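Local coordinates for protein AlyQ (Persicobacter sp. CCB-QB2, PDB 5XNR) that probably cleaves the polysaccharide alginate by beta-elimination, joining a CBM32 carbohydrate-binding module to an alginate lyase domain, at residues 156-161 with 173-178; 149-154 with 181-186; 190-195 with 213-218. All coordinates share one frame; numbering follows the deposited sequence.

Contact 1: 156-161 with 173-178. With K (potassium ion), chain C.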
loop_
_atom_site.group_PDB
_atom_site.type_symbol
_atom_site.label_atom_id
_atom_site.label_comp_id
_atom_site.label_asym_id
_atom_site.label_seq_id
_atom_site.Cartn_x
_atom_site.Cartn_y
_atom_site.Cartn_z
ATOM N N SER A 156 -2.035 -17.081 -9.704
ATOM C CA SER A 156 -1.437 -17.689 -10.841
ATOM C C SER A 156 -2.012 -19.103 -11.038
ATOM O O SER A 156 -2.214 -19.526 -12.176
ATOM C CB SER A 156 0.077 -17.659 -10.697
ATOM O OG SER A 156 0.518 -18.422 -9.584
ATOM N N ASN A 157 -2.273 -19.824 -9.946
ATOM C CA ASN A 157 -3.021 -21.103 -9.986
ATOM C C ASN A 157 -4.130 -21.043 -8.927
ATOM O O ASN A 157 -3.860 -21.271 -7.730
ATOM C CB ASN A 157 -2.094 -22.309 -9.782
ATOM C CG ASN A 157 -2.802 -23.658 -9.792
ATOM O OD1 ASN A 157 -4.025 -23.712 -9.715
ATOM N ND2 ASN A 157 -2.057 -24.756 -9.888
ATOM N N CYS A 158 -5.370 -20.795 -9.368
ATOM C CA CYS A 158 -6.510 -20.639 -8.457
ATOM C C CYS A 158 -6.942 -21.996 -7.844
ATOM O O CYS A 158 -7.639 -22.046 -6.798
ATOM C CB CYS A 158 -7.652 -19.871 -9.129
ATOM S SG CYS A 158 -8.244 -20.495 -10.732
ATOM N N ASN A 159 -6.479 -23.098 -8.431
ATOM C CA ASN A 159 -6.730 -24.442 -7.932
ATOM C C ASN A 159 -5.889 -24.754 -6.675
ATOM O O ASN A 159 -6.320 -25.571 -5.834
ATOM C CB ASN A 159 -6.384 -25.492 -8.993
ATOM C CG ASN A 159 -7.263 -25.424 -10.227
ATOM O OD1 ASN A 159 -8.472 -25.242 -10.118
ATOM N ND2 ASN A 159 -6.673 -25.601 -11.397
ATOM N N GLN A 160 -4.720 -24.095 -6.539
ATOM C CA GLN A 160 -3.611 -24.513 -5.638
ATOM C C GLN A 160 -3.870 -24.046 -4.195
ATOM O O GLN A 160 -3.065 -24.292 -3.328
ATOM C CB GLN A 160 -2.276 -23.984 -6.185
ATOM C CG GLN A 160 -1.038 -24.394 -5.407
ATOM C CD GLN A 160 0.278 -24.227 -6.134
ATOM O OE1 GLN A 160 0.412 -23.487 -7.101
ATOM N NE2 GLN A 160 1.299 -24.894 -5.633
ATOM N N TRP A 161 -4.998 -23.406 -3.927
ATOM C CA TRP A 161 -5.338 -22.975 -2.577
ATOM C C TRP A 161 -6.830 -23.220 -2.310
ATOM O O TRP A 161 -7.654 -23.364 -3.233
ATOM C CB TRP A 161 -4.968 -21.497 -2.398
ATOM C CG TRP A 161 -3.542 -21.208 -2.741
ATOM C CD1 TRP A 161 -3.028 -20.892 -3.969
ATOM C CD2 TRP A 161 -2.421 -21.282 -1.852
ATOM N NE1 TRP A 161 -1.671 -20.735 -3.898
ATOM C CE2 TRP A 161 -1.272 -20.965 -2.609
ATOM C CE3 TRP A 161 -2.282 -21.572 -0.498
ATOM C CZ2 TRP A 161 -0.005 -20.928 -2.045
ATOM C CZ3 TRP A 161 -1.029 -21.528 0.060
ATOM C CH2 TRP A 161 0.092 -21.222 -0.707
ATOM N N THR A 173 -12.768 -24.305 -4.044
ATOM C CA THR A 173 -12.862 -24.091 -5.468
ATOM C C THR A 173 -12.961 -22.584 -5.699
ATOM O O THR A 173 -14.062 -22.088 -5.929
ATOM C CB THR A 173 -14.079 -24.809 -6.090
ATOM O OG1 THR A 173 -15.244 -24.421 -5.352
ATOM C CG2 THR A 173 -13.946 -26.320 -6.132
ATOM N N LEU A 174 -11.828 -21.892 -5.646
ATOM C CA LEU A 174 -11.770 -20.423 -5.639
ATOM C C LEU A 174 -11.802 -19.827 -7.047
ATOM O O LEU A 174 -12.096 -18.649 -7.157
ATOM C CB LEU A 174 -10.474 -19.982 -4.966
ATOM C CG LEU A 174 -10.291 -20.448 -3.526
ATOM C CD1 LEU A 174 -8.952 -19.950 -2.985
ATOM C CD2 LEU A 174 -11.458 -19.973 -2.665
ATOM N N CYS A 175 -11.429 -20.587 -8.085
ATOM C CA CYS A 175 -11.465 -20.075 -9.450
ATOM C C CYS A 175 -12.844 -19.449 -9.698
ATOM O O CYS A 175 -13.868 -20.063 -9.457
ATOM C CB CYS A 175 -11.212 -21.166 -10.489
ATOM S SG CYS A 175 -9.611 -21.995 -10.300
ATOM N N GLY A 176 -12.856 -18.222 -10.151
ATOM C CA GLY A 176 -14.102 -17.588 -10.524
ATOM C C GLY A 176 -14.909 -17.022 -9.357
ATOM O O GLY A 176 -15.971 -16.498 -9.618
ATOM N N GLU A 177 -14.464 -17.084 -8.097
ATOM C CA GLU A 177 -15.353 -16.659 -6.971
ATOM C C GLU A 177 -15.494 -15.141 -6.977
ATOM O O GLU A 177 -14.553 -14.428 -7.380
ATOM C CB GLU A 177 -14.819 -17.081 -5.601
ATOM C CG GLU A 177 -15.172 -18.507 -5.233
ATOM C CD GLU A 177 -16.654 -18.801 -5.057
ATOM O OE1 GLU A 177 -17.320 -18.093 -4.284
ATOM O OE2 GLU A 177 -17.136 -19.761 -5.674
ATOM N N ALA A 178 -16.670 -14.673 -6.539
ATOM C CA ALA A 178 -16.951 -13.242 -6.468
ATOM C C ALA A 178 -16.220 -12.636 -5.263
ATOM O O ALA A 178 -15.867 -13.331 -4.319
ATOM C CB ALA A 178 -18.435 -12.991 -6.373
HETATM K K K C . -16.427 -22.129 -4.953
#
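Cys-158 and Cys-175 close this contact covalently: their SG atoms lie 2.1 Å apart, and a CB-SG-SG-CB torsion of 100° gives a right-handed disulfide. The sulfur of Cys-158 stands between its own backbone N and carbonyl carbon (chi1 53°), while that of Cys-175 stands opposite its carbonyl carbon (chi1 -59°), and the backbones come to 5.1 Å between the CA atoms. Asn-159 leans back over the bridge with OD1 3.4 Å from Cys-175 SG, and its backbone N is held by Asn-157 OD1 (2.8 Å) in an Asx turn. Beside the sulfurs, Leu-174 lays its CD1 branch along the backbone of Trp-161, 3.7 Å from Trp-161 O; the indole itself leads off into the core, towards Tyr-387 and Phe-356. Leu-174 to Glu-177 form a type II beta turn, with Cys-175 second and Gly-176 third. Potassium sits across this bend, held by O and OG1 of Thr-173 and by Glu-177 OE2, each at 2.6 Å, and by the carboxylate of Asp-171. The disulfide thus ties together the two loops flanking the antiparallel pair 161-164/170-171, beside a potassium site in the lyase domain.

Contact 2: 149-154 with 181-186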
loop_
_atom_site.group_PDB
_atom_site.type_symbol
_atom_site.label_atom_id
_atom_site.label_comp_id
_atom_site.label_asym_id
_atom_site.label_seq_id
_atom_site.Cartn_x
_atom_site.Cartn_y
_atom_site.Cartn_z
ATOM N N GLN A 149 -10.429 -8.034 -11.347
ATOM C CA GLN A 149 -11.850 -7.827 -11.035
ATOM C C GLN A 149 -12.234 -8.699 -9.839
ATOM O O GLN A 149 -12.958 -8.249 -8.966
ATOM C CB GLN A 149 -12.763 -8.135 -12.239
ATOM C CG GLN A 149 -13.103 -6.918 -13.106
ATOM C CD GLN A 149 -13.631 -5.710 -12.346
ATOM O OE1 GLN A 149 -14.229 -5.813 -11.266
ATOM N NE2 GLN A 149 -13.420 -4.525 -12.911
ATOM N N ILE A 150 -11.788 -9.948 -9.837
ATOM C CA ILE A 150 -12.101 -10.880 -8.739
ATOM C C ILE A 150 -10.799 -11.431 -8.131
ATOM O O ILE A 150 -9.750 -11.470 -8.776
ATOM C CB ILE A 150 -13.054 -12.007 -9.196
ATOM C CG1 ILE A 150 -12.461 -12.900 -10.290
ATOM C CG2 ILE A 150 -14.414 -11.449 -9.608
ATOM C CD1 ILE A 150 -13.371 -14.073 -10.695
ATOM N N PRO A 151 -10.851 -11.874 -6.872
ATOM C CA PRO A 151 -9.592 -12.276 -6.238
ATOM C C PRO A 151 -8.829 -13.373 -7.005
ATOM O O PRO A 151 -7.585 -13.321 -7.052
ATOM C CB PRO A 151 -10.013 -12.786 -4.861
ATOM C CG PRO A 151 -11.356 -12.136 -4.635
ATOM C CD PRO A 151 -11.995 -12.151 -6.004
ATOM N N SER A 152 -9.536 -14.335 -7.616
ATOM C CA SER A 152 -8.851 -15.409 -8.375
ATOM C C SER A 152 -7.986 -14.832 -9.505
ATOM O O SER A 152 -7.118 -15.510 -10.007
ATOM C CB SER A 152 -9.828 -16.450 -8.900
ATOM O OG SER A 152 -10.499 -16.022 -10.073
ATOM N N ASP A 153 -8.203 -13.593 -9.919
ATOM C CA ASP A 153 -7.443 -13.023 -11.038
ATOM C C ASP A 153 -5.984 -12.788 -10.643
ATOM O O ASP A 153 -5.114 -12.861 -11.492
ATOM C CB ASP A 153 -8.033 -11.697 -11.514
ATOM C CG ASP A 153 -9.347 -11.847 -12.257
ATOM O OD1 ASP A 153 -9.633 -12.952 -12.754
ATOM O OD2 ASP A 153 -10.060 -10.847 -12.339
ATOM N N LEU A 154 -5.759 -12.543 -9.356
ATOM C CA LEU A 154 -4.439 -12.254 -8.766
ATOM C C LEU A 154 -3.663 -13.530 -8.427
ATOM O O LEU A 154 -2.536 -13.444 -7.902
ATOM C CB LEU A 154 -4.675 -11.432 -7.494
ATOM C CG LEU A 154 -5.227 -10.037 -7.779
ATOM C CD1 LEU A 154 -6.202 -9.600 -6.714
ATOM C CD2 LEU A 154 -4.090 -9.030 -7.962
ATOM N N GLU A 181 -16.926 -9.978 1.641
ATOM C CA GLU A 181 -16.532 -9.020 2.690
ATOM C C GLU A 181 -15.245 -9.479 3.381
ATOM O O GLU A 181 -14.660 -8.713 4.100
ATOM C CB GLU A 181 -17.612 -8.869 3.764
ATOM C CG GLU A 181 -17.745 -10.105 4.657
ATOM C CD GLU A 181 -18.776 -10.040 5.775
ATOM O OE1 GLU A 181 -18.714 -9.063 6.545
ATOM O OE2 GLU A 181 -19.610 -11.006 5.896
ATOM N N TYR A 182 -14.855 -10.725 3.189
ATOM C CA TYR A 182 -13.654 -11.295 3.808
ATOM C C TYR A 182 -12.478 -11.369 2.807
ATOM O O TYR A 182 -11.307 -11.320 3.215
ATOM C CB TYR A 182 -13.981 -12.686 4.350
ATOM C CG TYR A 182 -15.099 -12.755 5.362
ATOM C CD1 TYR A 182 -15.109 -11.930 6.472
ATOM C CD2 TYR A 182 -16.105 -13.697 5.253
ATOM C CE1 TYR A 182 -16.113 -11.999 7.422
ATOM C CE2 TYR A 182 -17.115 -13.796 6.202
ATOM C CZ TYR A 182 -17.117 -12.944 7.297
ATOM O OH TYR A 182 -18.100 -13.023 8.244
ATOM N N TRP A 183 -12.776 -11.479 1.510
ATOM C CA TRP A 183 -11.775 -11.688 0.450
ATOM C C TRP A 183 -12.215 -10.926 -0.800
ATOM O O TRP A 183 -13.147 -11.383 -1.480
ATOM C CB TRP A 183 -11.671 -13.185 0.141
ATOM C CG TRP A 183 -10.551 -13.606 -0.762
ATOM C CD1 TRP A 183 -9.242 -13.213 -0.709
ATOM C CD2 TRP A 183 -10.621 -14.605 -1.788
ATOM N NE1 TRP A 183 -8.503 -13.879 -1.648
ATOM C CE2 TRP A 183 -9.323 -14.744 -2.322
ATOM C CE3 TRP A 183 -11.654 -15.388 -2.313
ATOM C CZ2 TRP A 183 -9.040 -15.621 -3.369
ATOM C CZ3 TRP A 183 -11.375 -16.252 -3.354
ATOM C CH2 TRP A 183 -10.080 -16.376 -3.860
ATOM N N PHE A 184 -11.557 -9.810 -1.104
ATOM C CA PHE A 184 -11.944 -8.985 -2.234
ATOM C C PHE A 184 -10.745 -8.251 -2.817
ATOM O O PHE A 184 -9.747 -8.088 -2.171
ATOM C CB PHE A 184 -12.978 -7.940 -1.808
ATOM C CG PHE A 184 -12.586 -7.137 -0.596
ATOM C CD1 PHE A 184 -12.764 -7.651 0.676
ATOM C CD2 PHE A 184 -12.014 -5.883 -0.732
ATOM C CE1 PHE A 184 -12.413 -6.918 1.800
ATOM C CE2 PHE A 184 -11.659 -5.142 0.391
ATOM C CZ PHE A 184 -11.864 -5.661 1.657
ATOM N N VAL A 185 -10.921 -7.759 -4.033
ATOM C CA VAL A 185 -9.898 -6.985 -4.737
ATOM C C VAL A 185 -9.911 -5.539 -4.228
ATOM O O VAL A 185 -10.962 -4.932 -4.078
ATOM C CB VAL A 185 -10.106 -7.057 -6.264
ATOM C CG1 VAL A 185 -9.124 -6.159 -7.008
ATOM C CG2 VAL A 185 -10.018 -8.490 -6.783
ATOM N N ASN A 186 -8.741 -4.971 -4.005
ATOM C CA ASN A 186 -8.661 -3.584 -3.501
ATOM C C ASN A 186 -9.105 -2.615 -4.612
ATOM O O ASN A 186 -9.470 -3.028 -5.718
ATOM C CB ASN A 186 -7.252 -3.240 -2.998
ATOM C CG ASN A 186 -6.198 -3.347 -4.079
ATOM O OD1 ASN A 186 -6.443 -3.967 -5.119
ATOM N ND2 ASN A 186 -5.028 -2.776 -3.842
#
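Two first torsions bring Trp-183 and Val-185 against the turn that holds Pro-151. Trp-183 carries its indole opposite the backbone N (chi1 -171°), which swings the ring round to the turn although its CB points neither at the turn nor away from it. In Val-185, CG1 takes the position opposite N (chi1 175°), leaving CG2, beside N, as the branch directed at residues 149-151. The evidence for a CH-pi contact is direct: Pro-151 CB sits 3.4 Å from the centroid of the six-membered ring of Trp-183, on a line only 18° from the ring normal. CB therefore rests over the six-membered ring, on one face of the indole, and Pro-151 CG leans towards the backbone, 3.7 Å from Trp-183 O.

Val-185 CG2 fits against the peptide link that enters the proline, 3.3 Å from Ile-150 C and close to Pro-151 N, so packing here is tight. Leu-154 CD1 adds a looser touch at 4.0 Å from the same methyl, Val-185 CG2. No hydrogen bond joins the segments; the polar work is done inside 149-154. Asp-153 OD2 accepts from Gln-149 N (3.0 Å) at its anti lone pair. Ile-150 N meets the same Asp-153 OD2 at 3.2 Å, from above the carboxylate plane. This double grip draws the chain ahead of Pro-151 back on itself, and the bonds from Asp-153 N to Ile-150 O and from Leu-154 N to Pro-151 O complete the turn. Asn-179 bridges the two parts, receiving Val-185 N at OD1 and donating from ND2 to Gln-149 O.

The contact joins a short 3-10 turn, 151-154, to the edge strand 183-185 of the seven-stranded sheet in the alginate lyase domain, with a proline-tryptophan CH-pi contact at its centre.

Contact 3: 190-195 with 213-218; sequences NAMVFR and SELRER
Phe-194 and Leu-215 meet between the two antiparallel sheets of a beta-jelly-roll sandwich, the fold of alginate lyases of this kind. Strand 192-195 belongs to the seven-stranded sheet and strand 213-217 to the ten-stranded one. Their segment axes approach to 6.5 Å at 116°, a steep crossing rather than strand pairing, and no hydrogen bond links them directly. The sequence SELRE, preceded by Arg-212, is consistent with the R-S-E-L motif of polysaccharide lyase family 7.

The apolar interactions come first. Phe-194 has its ring opposite its own carbonyl carbon (chi1 -61°), which sends it across the gap to Leu-215. The two side chains lie roughly at right angles, and Leu-215 CG is 3.9 Å from both CE2 and CZ of the Phe-194 ring. Met-192, two residues earlier and so on the same side of its strand, adds a marginal touch, its CE being 4.5 Å from Leu-215 CD1. Ile-163 also packs on both Phe-194 and Leu-215.

Contacts of side chain with backbone crowd the Ser-213 end. Its carbonyl O lies 3.1 Å from Phe-194 CD2, approaching the ring obliquely, and Ser-213 CB rests 3.8 Å from Arg-195 O.

Several polar side chains find their partners outside the two segments. Ser-213 OG bonds to Tyr-182 O, tying strand 213-217 to the residue just before edge strand 183-185, while Arg-195 forms a salt bridge to Glu-381 and Glu-214 one to Arg-212. Arg-216 NH1, which also donates to Ile-226 O, reaches the carbonyl O of the next residue, Glu-217, at 3.0 Å, with an N-H...O angle of 150°.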
loop_
_atom_site.group_PDB
_atom_site.type_symbol
_atom_site.label_atom_id
_atom_site.label_comp_id
_atom_site.label_asym_id
_atom_site.label_seq_id
_atom_site.Cartn_x
_atom_site.Cartn_y
_atom_site.Cartn_z
ATOM N N ASN A 190 -5.056 -4.337 -7.919
ATOM C CA ASN A 190 -3.713 -4.917 -7.987
ATOM C C ASN A 190 -3.436 -5.843 -6.788
ATOM O O ASN A 190 -2.311 -6.346 -6.685
ATOM C CB ASN A 190 -2.632 -3.837 -8.070
ATOM C CG ASN A 190 -2.648 -2.852 -6.918
ATOM O OD1 ASN A 190 -3.329 -3.054 -5.910
ATOM N ND2 ASN A 190 -1.880 -1.782 -7.056
ATOM N N ALA A 191 -4.402 -6.085 -5.894
ATOM C CA ALA A 191 -4.124 -6.925 -4.721
ATOM C C ALA A 191 -5.415 -7.566 -4.207
ATOM O O ALA A 191 -6.485 -7.126 -4.554
ATOM C CB ALA A 191 -3.472 -6.110 -3.642
ATOM N N MET A 192 -5.286 -8.628 -3.419
ATOM C CA MET A 192 -6.438 -9.255 -2.752
ATOM C C MET A 192 -6.349 -8.936 -1.264
ATOM O O MET A 192 -5.249 -8.826 -0.708
ATOM C CB MET A 192 -6.512 -10.774 -2.928
ATOM C CG MET A 192 -5.200 -11.439 -3.284
ATOM S SD MET A 192 -5.331 -13.250 -3.367
ATOM C CE MET A 192 -3.584 -13.616 -3.215
ATOM N N VAL A 193 -7.524 -8.769 -0.659
ATOM C CA VAL A 193 -7.615 -8.292 0.692
ATOM C C VAL A 193 -8.277 -9.384 1.526
ATOM O O VAL A 193 -9.358 -9.837 1.214
ATOM C CB VAL A 193 -8.422 -6.988 0.773
ATOM C CG1 VAL A 193 -8.350 -6.395 2.157
ATOM C CG2 VAL A 193 -7.974 -5.980 -0.264
ATOM N N PHE A 194 -7.585 -9.773 2.580
ATOM C CA PHE A 194 -8.073 -10.695 3.531
ATOM C C PHE A 194 -8.464 -9.932 4.806
ATOM O O PHE A 194 -7.593 -9.541 5.585
ATOM C CB PHE A 194 -6.974 -11.716 3.825
ATOM C CG PHE A 194 -6.510 -12.543 2.655
ATOM C CD1 PHE A 194 -5.507 -12.089 1.821
ATOM C CD2 PHE A 194 -7.048 -13.795 2.414
ATOM C CE1 PHE A 194 -5.048 -12.871 0.769
ATOM C CE2 PHE A 194 -6.597 -14.575 1.359
ATOM C CZ PHE A 194 -5.592 -14.113 0.538
ATOM N N ARG A 195 -9.773 -9.761 5.021
ATOM C CA ARG A 195 -10.323 -9.006 6.139
ATOM C C ARG A 195 -10.979 -9.951 7.157
ATOM O O ARG A 195 -11.875 -10.714 6.820
ATOM C CB ARG A 195 -11.389 -8.010 5.666
ATOM C CG ARG A 195 -12.018 -7.249 6.827
ATOM C CD ARG A 195 -12.719 -5.936 6.537
ATOM N NE ARG A 195 -11.904 -4.935 5.869
ATOM C CZ ARG A 195 -12.356 -3.731 5.547
ATOM N NH1 ARG A 195 -13.439 -3.251 6.135
ATOM N NH2 ARG A 195 -11.738 -3.021 4.627
ATOM N N SER A 213 -9.063 -15.048 7.748
ATOM C CA SER A 213 -9.357 -15.141 6.339
ATOM C C SER A 213 -8.057 -15.469 5.596
ATOM O O SER A 213 -7.263 -14.581 5.362
ATOM C CB SER A 213 -9.988 -13.882 5.828
ATOM O OG SER A 213 -10.291 -14.009 4.446
ATOM N N GLU A 214 -7.821 -16.733 5.245
ATOM C CA GLU A 214 -6.464 -17.123 4.782
ATOM C C GLU A 214 -6.478 -18.389 3.912
ATOM O O GLU A 214 -7.348 -19.251 4.056
ATOM C CB GLU A 214 -5.558 -17.270 6.014
ATOM C CG GLU A 214 -5.624 -18.606 6.721
ATOM C CD GLU A 214 -4.612 -18.789 7.851
ATOM O OE1 GLU A 214 -3.476 -18.222 7.782
ATOM O OE2 GLU A 214 -4.956 -19.513 8.796
ATOM N N LEU A 215 -5.469 -18.502 3.053
ATOM C CA LEU A 215 -5.321 -19.626 2.085
ATOM C C LEU A 215 -4.530 -20.785 2.700
ATOM O O LEU A 215 -3.561 -20.551 3.372
ATOM C CB LEU A 215 -4.586 -19.136 0.838
ATOM C CG LEU A 215 -5.260 -17.995 0.078
ATOM C CD1 LEU A 215 -4.364 -17.485 -1.053
ATOM C CD2 LEU A 215 -6.619 -18.435 -0.462
ATOM N N ARG A 216 -4.955 -22.026 2.458
ATOM C CA ARG A 216 -4.162 -23.189 2.815
ATOM C C ARG A 216 -3.690 -23.872 1.514
ATOM O O ARG A 216 -4.459 -24.124 0.580
ATOM C CB ARG A 216 -4.987 -24.106 3.725
ATOM C CG ARG A 216 -4.221 -25.281 4.328
ATOM C CD ARG A 216 -4.643 -26.651 3.812
ATOM N NE ARG A 216 -4.204 -27.800 4.615
ATOM C CZ ARG A 216 -3.217 -28.638 4.286
ATOM N NH1 ARG A 216 -2.443 -28.443 3.222
ATOM N NH2 ARG A 216 -3.016 -29.692 5.041
ATOM N N GLU A 217 -2.411 -24.163 1.444
ATOM C CA GLU A 217 -1.829 -24.800 0.255
ATOM C C GLU A 217 -2.579 -26.095 -0.097
ATOM O O GLU A 217 -3.011 -26.829 0.781
ATOM C CB GLU A 217 -0.358 -25.094 0.515
ATOM C CG GLU A 217 0.411 -25.377 -0.745
ATOM C CD GLU A 217 1.906 -25.561 -0.541
ATOM O OE1 GLU A 217 2.401 -25.439 0.620
ATOM O OE2 GLU A 217 2.566 -25.818 -1.561
ATOM N N ARG A 218 -2.721 -26.329 -1.395
ATOM C CA ARG A 218 -3.325 -27.529 -1.947
ATOM C C ARG A 218 -2.429 -28.102 -3.049
ATOM O O ARG A 218 -1.499 -27.422 -3.503
ATOM C CB ARG A 218 -4.669 -27.210 -2.602
ATOM C CG ARG A 218 -5.725 -26.701 -1.640
ATOM C CD ARG A 218 -7.056 -27.341 -1.963
ATOM N NE ARG A 218 -7.318 -28.559 -1.223
ATOM C CZ ARG A 218 -8.426 -29.270 -1.328
ATOM N NH1 ARG A 218 -8.761 -30.088 -0.349
ATOM N NH2 ARG A 218 -9.199 -29.140 -2.388
#

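Overall arrangement
All three contacts lie on the same side of the chain's centre, their own centres 9 to 10 Å apart, and run from surface to core. Contact 1 is partly buried and depends on a covalent bridge beside a metal ion; contact 2, also partly buried, has a proline-aromatic contact; contact 3 is buried and largely apolar. Segments 149-154 and 156-161 belong to the same loop between strands 123-133 and 161-164, and Gly-176 N to Ser-152 OG ties contact 1 to contact 2. Contacts 2 and 3 share a sheet, since strands 183-185 and 192-197 pair through backbone bonds. Contacts 1 and 3 meet where Gln-160 O accepts from Arg-218 N and Trp-161 packs on 215-217.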